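Local coordinates for protein malonyl CoA-ACP transacylase (Xanthomonas oryzae pv. oryzae, PDB 3K89) that probably transfers the malonyl group from malonyl-CoA to holo-acyl carrier protein, releasing CoA and supplying malonyl-ACP for fatty acid synthesis, at residues A[221-226]-A[243-248]; A[229-232]-A[237-240]; A[23-26]-A[31-34]; A[19-24]-A[72-77]. One frame throughout, in Å; residues are numbered along the deposited sequence.

Interaction 1 of 4, residues A[221-226]-A[243-248]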
# COMPACT_ATOMS: atom_id res chain seq x y z
N LEU A 221 -1.34 -13.38 16.70
CA LEU A 221 -2.19 -12.22 17.01
C LEU A 221 -3.68 -12.56 17.05
O LEU A 221 -4.12 -13.57 16.52
CB LEU A 221 -1.96 -11.12 15.97
CG LEU A 221 -0.50 -10.67 15.73
CD1 LEU A 221 -0.43 -9.72 14.54
CD2 LEU A 221 0.18 -10.04 16.96
N SER A 222 -4.43 -11.66 17.68
CA SER A 222 -5.88 -11.70 17.72
C SER A 222 -6.43 -11.05 16.44
O SER A 222 -6.09 -9.91 16.12
CB SER A 222 -6.36 -10.95 18.96
OG SER A 222 -7.77 -10.93 19.03
N TRP A 223 -7.27 -11.80 15.73
CA TRP A 223 -7.93 -11.35 14.50
C TRP A 223 -9.41 -11.25 14.77
O TRP A 223 -10.02 -12.17 15.32
CB TRP A 223 -7.63 -12.32 13.34
CG TRP A 223 -6.17 -12.24 12.96
CD1 TRP A 223 -5.12 -12.74 13.67
CD2 TRP A 223 -5.61 -11.56 11.83
NE1 TRP A 223 -3.93 -12.43 13.04
CE2 TRP A 223 -4.21 -11.69 11.92
CE3 TRP A 223 -6.15 -10.85 10.74
CZ2 TRP A 223 -3.33 -11.15 10.96
CZ3 TRP A 223 -5.27 -10.31 9.79
CH2 TRP A 223 -3.88 -10.46 9.91
N HIS A 224 -9.98 -10.10 14.42
CA HIS A 224 -11.40 -9.83 14.63
C HIS A 224 -12.15 -9.77 13.31
O HIS A 224 -11.56 -9.54 12.23
CB HIS A 224 -11.54 -8.50 15.38
CG HIS A 224 -10.73 -8.44 16.63
ND1 HIS A 224 -11.11 -9.09 17.79
CD2 HIS A 224 -9.55 -7.85 16.90
CE1 HIS A 224 -10.20 -8.88 18.73
NE2 HIS A 224 -9.23 -8.14 18.21
N ALA A 225 -13.47 -9.98 13.38
CA ALA A 225 -14.33 -9.89 12.20
C ALA A 225 -14.29 -8.46 11.63
O ALA A 225 -14.34 -7.49 12.40
CB ALA A 225 -15.75 -10.29 12.55
N PRO A 226 -14.14 -8.32 10.30
CA PRO A 226 -14.09 -6.95 9.77
C PRO A 226 -15.45 -6.24 9.85
O PRO A 226 -16.48 -6.84 9.55
CB PRO A 226 -13.67 -7.13 8.31
CG PRO A 226 -14.06 -8.54 7.97
CD PRO A 226 -13.89 -9.32 9.26
N ALA A 243 -8.65 -17.20 8.72
CA ALA A 243 -7.73 -18.03 7.94
C ALA A 243 -7.56 -17.52 6.51
O ALA A 243 -6.43 -17.44 6.01
CB ALA A 243 -8.18 -19.50 7.95
N ALA A 244 -8.66 -17.16 5.87
CA ALA A 244 -8.64 -16.74 4.48
C ALA A 244 -8.00 -15.36 4.31
O ALA A 244 -7.24 -15.14 3.37
CB ALA A 244 -10.04 -16.76 3.89
N ILE A 245 -8.32 -14.44 5.21
CA ILE A 245 -7.70 -13.11 5.18
C ILE A 245 -6.20 -13.24 5.35
O ILE A 245 -5.43 -12.67 4.56
CB ILE A 245 -8.31 -12.17 6.25
CG1 ILE A 245 -9.76 -11.86 5.85
CG2 ILE A 245 -7.48 -10.89 6.38
CD1 ILE A 245 -10.64 -11.20 6.91
N ARG A 246 -5.77 -14.00 6.36
CA ARG A 246 -4.33 -14.22 6.57
C ARG A 246 -3.66 -14.91 5.39
O ARG A 246 -2.56 -14.51 5.01
CB ARG A 246 -4.06 -14.95 7.87
CG ARG A 246 -4.41 -14.11 9.10
CD ARG A 246 -4.12 -14.87 10.37
NE ARG A 246 -5.16 -15.87 10.62
CZ ARG A 246 -4.93 -17.18 10.79
NH1 ARG A 246 -3.70 -17.67 10.73
NH2 ARG A 246 -5.96 -17.98 11.03
N GLN A 247 -4.30 -15.92 4.81
CA GLN A 247 -3.70 -16.60 3.66
C GLN A 247 -3.52 -15.62 2.49
O GLN A 247 -2.51 -15.66 1.79
CB GLN A 247 -4.54 -17.81 3.22
CG GLN A 247 -3.97 -18.61 2.02
CD GLN A 247 -2.55 -19.12 2.22
OE1 GLN A 247 -2.08 -19.30 3.34
NE2 GLN A 247 -1.85 -19.36 1.11
N ALA A 248 -4.50 -14.74 2.29
CA ALA A 248 -4.40 -13.74 1.24
C ALA A 248 -3.29 -12.74 1.50
O ALA A 248 -2.72 -12.22 0.54
CB ALA A 248 -5.74 -13.01 1.03
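The indole NE1 of Trp223 and the guanidinium NE of Arg246 belong to side chains that pack against each other, yet each finds its hydrogen bond outside the pair, NE1 with Met218 O and NE with Ser242 OG. What joins the two residues is mostly hydrocarbon on aromatic face. Arg246 CG lies 3.6 Å from the centroid of the six-membered ring of Trp223, 8° off the ring normal, in a CH-pi contact over the face. The next carbon, Arg246 CD, approaches the ring fusion at 3.5 Å from Trp223 CE2.

In the acyltransferase fold, this contact ties the loop between helix 208-219 and strand 231-232 to helix 242-254. The arginine chain runs over the indole and then bends at chi3 (-77°), with its guanidinium plane turned 49° from the ring. Its CZ is consequently 5.4 Å from the centroid of the five-membered ring of Trp223, at most a weak cation-pi attraction. One residue earlier on the helix, Ile245 supplies both its branches: CG2 reaches Trp223 CZ3 at 4.1 Å, while CD1 meets Pro226 CD at 4.4 Å. Val106 and Leu107 also pack against Trp223.

Interaction 2 of 4, residues A[229-232]-A[237-240]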
# COMPACT_ATOMS: atom_id res chain seq x y z
N PRO A 229 -15.81 -4.53 4.69
CA PRO A 229 -15.03 -5.52 3.95
C PRO A 229 -13.81 -4.89 3.29
O PRO A 229 -13.87 -3.74 2.83
CB PRO A 229 -16.01 -6.05 2.89
CG PRO A 229 -17.39 -5.61 3.38
CD PRO A 229 -17.16 -4.34 4.11
N VAL A 230 -12.75 -5.68 3.22
CA VAL A 230 -11.49 -5.27 2.58
C VAL A 230 -11.25 -6.07 1.30
O VAL A 230 -11.13 -7.31 1.31
CB VAL A 230 -10.31 -5.43 3.56
CG1 VAL A 230 -9.00 -4.99 2.91
CG2 VAL A 230 -10.55 -4.61 4.82
N VAL A 231 -11.22 -5.35 0.18
CA VAL A 231 -10.85 -5.95 -1.10
C VAL A 231 -9.32 -6.11 -1.14
O VAL A 231 -8.60 -5.11 -1.08
CB VAL A 231 -11.32 -5.06 -2.27
CG1 VAL A 231 -10.90 -5.67 -3.60
CG2 VAL A 231 -12.83 -4.87 -2.21
N GLN A 232 -8.84 -7.36 -1.20
CA GLN A 232 -7.41 -7.67 -1.02
C GLN A 232 -6.66 -7.75 -2.34
O GLN A 232 -7.22 -8.09 -3.38
CB GLN A 232 -7.28 -8.93 -0.18
CG GLN A 232 -7.68 -8.65 1.27
CD GLN A 232 -7.34 -9.77 2.23
OE1 GLN A 232 -6.18 -9.89 2.71
NE2 GLN A 232 -8.34 -10.57 2.57
N ARG A 237 -10.35 -9.52 -4.35
CA ARG A 237 -11.55 -10.05 -3.72
C ARG A 237 -11.54 -9.81 -2.22
O ARG A 237 -10.48 -9.68 -1.59
CB ARG A 237 -11.66 -11.57 -3.92
CG ARG A 237 -11.82 -12.06 -5.35
CD ARG A 237 -12.09 -13.58 -5.30
NE ARG A 237 -12.15 -14.19 -6.64
CZ ARG A 237 -11.21 -14.98 -7.16
NH1 ARG A 237 -11.37 -15.47 -8.38
NH2 ARG A 237 -10.12 -15.28 -6.47
N VAL A 238 -12.74 -9.77 -1.65
CA VAL A 238 -12.95 -9.87 -0.20
C VAL A 238 -12.82 -11.34 0.20
O VAL A 238 -13.28 -12.24 -0.52
CB VAL A 238 -14.35 -9.31 0.18
CG1 VAL A 238 -14.67 -9.53 1.64
CG2 VAL A 238 -14.45 -7.82 -0.17
N HIS A 239 -12.17 -11.59 1.33
CA HIS A 239 -12.01 -12.94 1.86
C HIS A 239 -12.73 -13.10 3.18
O HIS A 239 -12.75 -12.18 3.99
CB HIS A 239 -10.53 -13.27 1.98
CG HIS A 239 -9.87 -13.43 0.66
ND1 HIS A 239 -9.36 -12.36 -0.06
CD2 HIS A 239 -9.72 -14.52 -0.13
CE1 HIS A 239 -8.90 -12.80 -1.22
NE2 HIS A 239 -9.10 -14.11 -1.28
N ASP A 240 -13.30 -14.29 3.37
CA ASP A 240 -14.19 -14.55 4.50
C ASP A 240 -13.50 -15.33 5.60
O ASP A 240 -13.12 -16.49 5.41
CB ASP A 240 -15.44 -15.30 4.03
CG ASP A 240 -16.34 -14.45 3.15
OD1 ASP A 240 -16.53 -13.25 3.46
OD2 ASP A 240 -16.88 -14.99 2.16
O HOH W 1 -10.83 -9.53 2.77
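A short, loosely bonded antiparallel contact joins residues 229-232 to 237-240, on the part of the fold where the backbone of Pro229 and Val231 is hydrogen-bonded to Leu90 of strand 86-92. One direct hydrogen bond links the two segments: Gln232 N donates to Arg237 O over 2.9 Å. At the other end the chains diverge, and a water takes up the separation. It donates to Val230 O at 2.7 Å and accepts from His239 N at 2.8 Å. Between these two links, Val238 CA comes within 3.5 Å of Val230 O in a CA-H...O contact.

On one face Val238 CG2 sits between two apolar partners, Pro229 CB and Val231 CG2, each 3.9 Å away. The side chains of Val231 and Val238 meet at about a right angle. Gln232, whose side chain lies on the opposite face from Val231, has its amide plane perpendicular to the imidazole of His239, and Ala248 of helix 242-254 packs against both residues. Arg237 turns outward to a salt bridge with Asp235. The whole forms a small beta hairpin, whose Gln232 side chain is about 10 Å from that of His203, a predicted active-site residue.

Interaction 3 of 4, residues A[23-26]-A[31-34]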
# COMPACT_ATOMS: atom_id res chain seq x y z
N GLU A 23 0.55 19.33 8.87
CA GLU A 23 -0.40 20.42 8.91
C GLU A 23 -1.72 19.98 9.50
O GLU A 23 -2.34 20.73 10.27
CB GLU A 23 -0.57 21.04 7.52
CG GLU A 23 0.71 21.75 7.08
CD GLU A 23 0.77 22.00 5.59
OE1 GLU A 23 0.43 21.09 4.80
OE2 GLU A 23 1.20 23.12 5.22
N LEU A 24 -2.14 18.76 9.19
CA LEU A 24 -3.32 18.21 9.85
C LEU A 24 -3.11 18.03 11.35
O LEU A 24 -4.03 18.26 12.13
CB LEU A 24 -3.74 16.88 9.22
CG LEU A 24 -4.55 17.03 7.93
CD1 LEU A 24 -4.66 15.65 7.26
CD2 LEU A 24 -5.93 17.67 8.18
N SER A 25 -1.91 17.60 11.74
CA SER A 25 -1.59 17.39 13.16
C SER A 25 -1.73 18.69 13.96
O SER A 25 -2.21 18.68 15.09
CB SER A 25 -0.18 16.82 13.31
OG SER A 25 0.18 16.64 14.67
N GLU A 26 -1.31 19.80 13.37
CA GLU A 26 -1.45 21.10 14.03
C GLU A 26 -2.90 21.43 14.38
O GLU A 26 -3.17 22.11 15.39
CB GLU A 26 -0.87 22.19 13.13
CG GLU A 26 0.63 22.18 13.10
CD GLU A 26 1.21 23.36 12.37
OE1 GLU A 26 0.44 24.21 11.86
OE2 GLU A 26 2.46 23.45 12.30
N ILE A 31 -4.10 13.12 15.92
CA ILE A 31 -3.08 12.58 15.02
C ILE A 31 -1.82 12.07 15.73
O ILE A 31 -1.44 10.91 15.59
CB ILE A 31 -2.75 13.54 13.85
CG1 ILE A 31 -4.02 13.73 13.01
CG2 ILE A 31 -1.60 12.96 13.00
CD1 ILE A 31 -3.86 14.62 11.84
N ARG A 32 -1.19 12.92 16.53
CA ARG A 32 0.00 12.49 17.26
C ARG A 32 -0.31 11.41 18.31
O ARG A 32 0.55 10.58 18.63
CB ARG A 32 0.70 13.68 17.90
CG ARG A 32 1.51 14.48 16.89
CD ARG A 32 2.01 15.78 17.46
NE ARG A 32 3.15 15.56 18.34
CZ ARG A 32 3.87 16.55 18.88
NH1 ARG A 32 3.57 17.81 18.62
NH2 ARG A 32 4.90 16.26 19.66
N GLU A 33 -1.53 11.42 18.84
CA GLU A 33 -1.96 10.39 19.78
C GLU A 33 -1.99 9.02 19.08
O GLU A 33 -1.55 8.01 19.65
CB GLU A 33 -3.32 10.73 20.39
CG GLU A 33 -3.26 11.91 21.33
CD GLU A 33 -4.64 12.41 21.74
OE1 GLU A 33 -5.67 11.85 21.27
OE2 GLU A 33 -4.69 13.38 22.52
N THR A 34 -2.51 9.00 17.85
CA THR A 34 -2.54 7.78 17.04
C THR A 34 -1.13 7.28 16.73
O THR A 34 -0.87 6.08 16.82
CB THR A 34 -3.37 8.02 15.77
OG1 THR A 34 -4.70 8.28 16.19
CG2 THR A 34 -3.37 6.79 14.86
O HOH W 2 -1.60 15.78 16.41
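Leu24 and Ile31 provide the apolar side of this contact between two consecutive helices. The terminal CD1 of Ile31 is pushed against the backbone of helix 22-27, 3.5 Å from Leu24 CB, which is tighter than usual for two carbons, and 3.6 Å from Ser25 N. Its reach follows from an extended CG1 branch: CG1 stands anti to the carbonyl carbon and chi2 is -180°, which extends the methyl away from its own CA toward helix 22-27. The other branch serves the neighbouring residue, with Ile31 CG2 resting 4.1 Å from Ser25 CB.

The polar part centres on Ser25 OG and a water. With chi1 at 178°, the hydroxyl points across to helix 30-42, and the water lies 2.6 Å from Ser25 OG. The same water accepts a hydrogen bond from Arg32 N at 2.9 Å. Because Arg32 stands in the first turn of its helix, where amides lack a carbonyl of the same helix to bond to, the water satisfies an N-H that the helix itself leaves over and passes the link on to the serine.

A third, mixed kind of contact lies beside this bridge. The aliphatic part of Arg32 lies beside the serine hydroxyl, its CG 3.4 Å from Ser25 OG and its CD equally close, before the chain bends at chi3.

Trp47 of helix 46-52 packs on Ser25, Ile31 and Arg32 together, while Ile31 also touches Ala74 of helix 61-81, and Leu24 lies on Leu78 of that helix and on Pro302 at the start of helix 302-311.

Interaction 4 of 4, residues A[19-24]-A[72-77]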
# COMPACT_ATOMS: atom_id res chain seq x y z
N GLY A 19 7.70 15.12 7.18
CA GLY A 19 6.67 16.10 7.51
C GLY A 19 5.28 15.71 7.06
O GLY A 19 4.35 16.53 7.11
N MET A 20 5.09 14.46 6.64
CA MET A 20 3.75 14.02 6.27
C MET A 20 2.77 14.22 7.42
O MET A 20 3.09 13.94 8.58
CB MET A 20 3.73 12.57 5.75
CG MET A 20 4.22 11.52 6.76
SD MET A 20 4.27 9.91 6.00
CE MET A 20 4.90 8.85 7.32
N LEU A 21 1.58 14.72 7.08
CA LEU A 21 0.51 15.00 8.07
C LEU A 21 0.82 16.12 9.07
O LEU A 21 0.06 16.34 10.01
CB LEU A 21 0.09 13.72 8.81
CG LEU A 21 -0.41 12.52 7.98
CD1 LEU A 21 -1.06 11.52 8.92
CD2 LEU A 21 -1.36 12.88 6.85
N ALA A 22 1.91 16.86 8.84
CA ALA A 22 2.30 17.90 9.81
C ALA A 22 1.16 18.91 9.98
O ALA A 22 0.84 19.30 11.12
CB ALA A 22 3.58 18.60 9.37
N GLU A 23 0.55 19.33 8.87
CA GLU A 23 -0.40 20.42 8.91
C GLU A 23 -1.72 19.98 9.50
O GLU A 23 -2.34 20.73 10.27
CB GLU A 23 -0.57 21.04 7.52
CG GLU A 23 0.71 21.75 7.08
CD GLU A 23 0.77 22.00 5.59
OE1 GLU A 23 0.43 21.09 4.80
OE2 GLU A 23 1.20 23.12 5.22
N LEU A 24 -2.14 18.76 9.19
CA LEU A 24 -3.32 18.21 9.85
C LEU A 24 -3.11 18.03 11.35
O LEU A 24 -4.03 18.26 12.13
CB LEU A 24 -3.74 16.88 9.22
CG LEU A 24 -4.55 17.03 7.93
CD1 LEU A 24 -4.66 15.65 7.26
CD2 LEU A 24 -5.93 17.67 8.18
N GLY A 72 -2.13 6.41 7.94
CA GLY A 72 -3.45 6.11 7.37
C GLY A 72 -4.51 5.97 8.45
O GLY A 72 -5.64 6.45 8.30
N VAL A 73 -4.16 5.27 9.53
CA VAL A 73 -5.08 5.13 10.64
C VAL A 73 -5.36 6.49 11.30
O VAL A 73 -6.50 6.74 11.71
CB VAL A 73 -4.61 4.04 11.65
CG1 VAL A 73 -5.54 3.98 12.86
CG2 VAL A 73 -4.58 2.68 10.96
N ALA A 74 -4.36 7.37 11.38
CA ALA A 74 -4.60 8.73 11.95
C ALA A 74 -5.66 9.49 11.14
O ALA A 74 -6.59 10.08 11.71
CB ALA A 74 -3.32 9.54 12.05
N VAL A 75 -5.54 9.47 9.81
CA VAL A 75 -6.52 10.16 8.97
C VAL A 75 -7.90 9.47 9.07
O VAL A 75 -8.94 10.14 9.10
CB VAL A 75 -6.04 10.30 7.52
CG1 VAL A 75 -7.10 11.08 6.68
CG2 VAL A 75 -4.67 11.03 7.50
N TRP A 76 -7.90 8.14 9.14
CA TRP A 76 -9.14 7.36 9.31
C TRP A 76 -9.88 7.80 10.57
O TRP A 76 -11.09 8.05 10.53
CB TRP A 76 -8.80 5.86 9.41
CG TRP A 76 -9.98 5.00 9.80
CD1 TRP A 76 -10.19 4.38 11.02
CD2 TRP A 76 -11.10 4.67 8.98
NE1 TRP A 76 -11.37 3.67 10.98
CE2 TRP A 76 -11.95 3.83 9.75
CE3 TRP A 76 -11.45 4.98 7.66
CZ2 TRP A 76 -13.14 3.32 9.24
CZ3 TRP A 76 -12.64 4.47 7.16
CH2 TRP A 76 -13.47 3.64 7.95
N ARG A 77 -9.15 7.90 11.67
CA ARG A 77 -9.77 8.25 12.96
C ARG A 77 -10.30 9.68 12.94
O ARG A 77 -11.36 9.96 13.52
CB ARG A 77 -8.79 8.02 14.11
CG ARG A 77 -8.57 6.54 14.37
CD ARG A 77 -7.54 6.32 15.46
NE ARG A 77 -7.43 4.91 15.85
CZ ARG A 77 -6.65 4.48 16.84
NH1 ARG A 77 -5.89 5.34 17.52
NH2 ARG A 77 -6.59 3.19 17.14
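Leu21 bears the contact with Ala74 and Val75, and lies within a beta turn that begins at Gly19. Gly19 opens this type II turn, which ends at Ala22 and is closed by the 3.0 Å hydrogen bond from Ala22 N to Gly19 O. Met20 follows in the second position of the turn, its carbonyl oxygen hydrogen-bonded to the side chain of Gln51.

Leu21 occupies the third position with a positive phi of 66°, and it is also the N-cap of helix 22-27. Its CG stands anti to the carbonyl carbon (chi1 -57°), which directs the forked end at helix 61-81. Both prongs close on a single methyl: CD2 of Leu21 is 3.8 Å from Val75 CG2, and CD1 of Leu21 is 3.9 Å from the same atom. CD1 additionally approaches Ala74 CB at 4.3 Å. The leucine thus rests over neighbouring residues of one helical turn, its side chain oblique to that of Val75, in a purely apolar and buried contact. Further along, Leu24 packs on Leu78, farther on in helix 61-81.

Around the contact, Leu21 is also packed on Ala71, one turn earlier in helix 61-81; Ala74 is touched by Ile31 and Thr34 of helix 30-42, and Val75 by Cys277 and Leu299 from loops following strands 273-276 and 295-298 of the parallel sheet.

Interactions 3 and 4 share Glu23 and Leu24 of helix 22-27 and touch through Ile31 and Thr34 against Ala74, so helices 22-27, 30-42 and 61-81 form one packed group. Interaction 4 is its buried, wholly apolar part, whereas interaction 3, farther from the chain centre, mixes tight carbon packing with a water bridge between Ser25 and Arg32. Interactions 1 and 2 are likewise neighbours, their centres 10 Å apart, with Ile245 and Ala248 packed on Gln232 and His239. Both are partly buried, but interaction 1 is side-chain packing over an indole face and interaction 2 depends on backbone and water links. The two pairs are separate: the centres of interactions 2 and 3 are 29 Å apart.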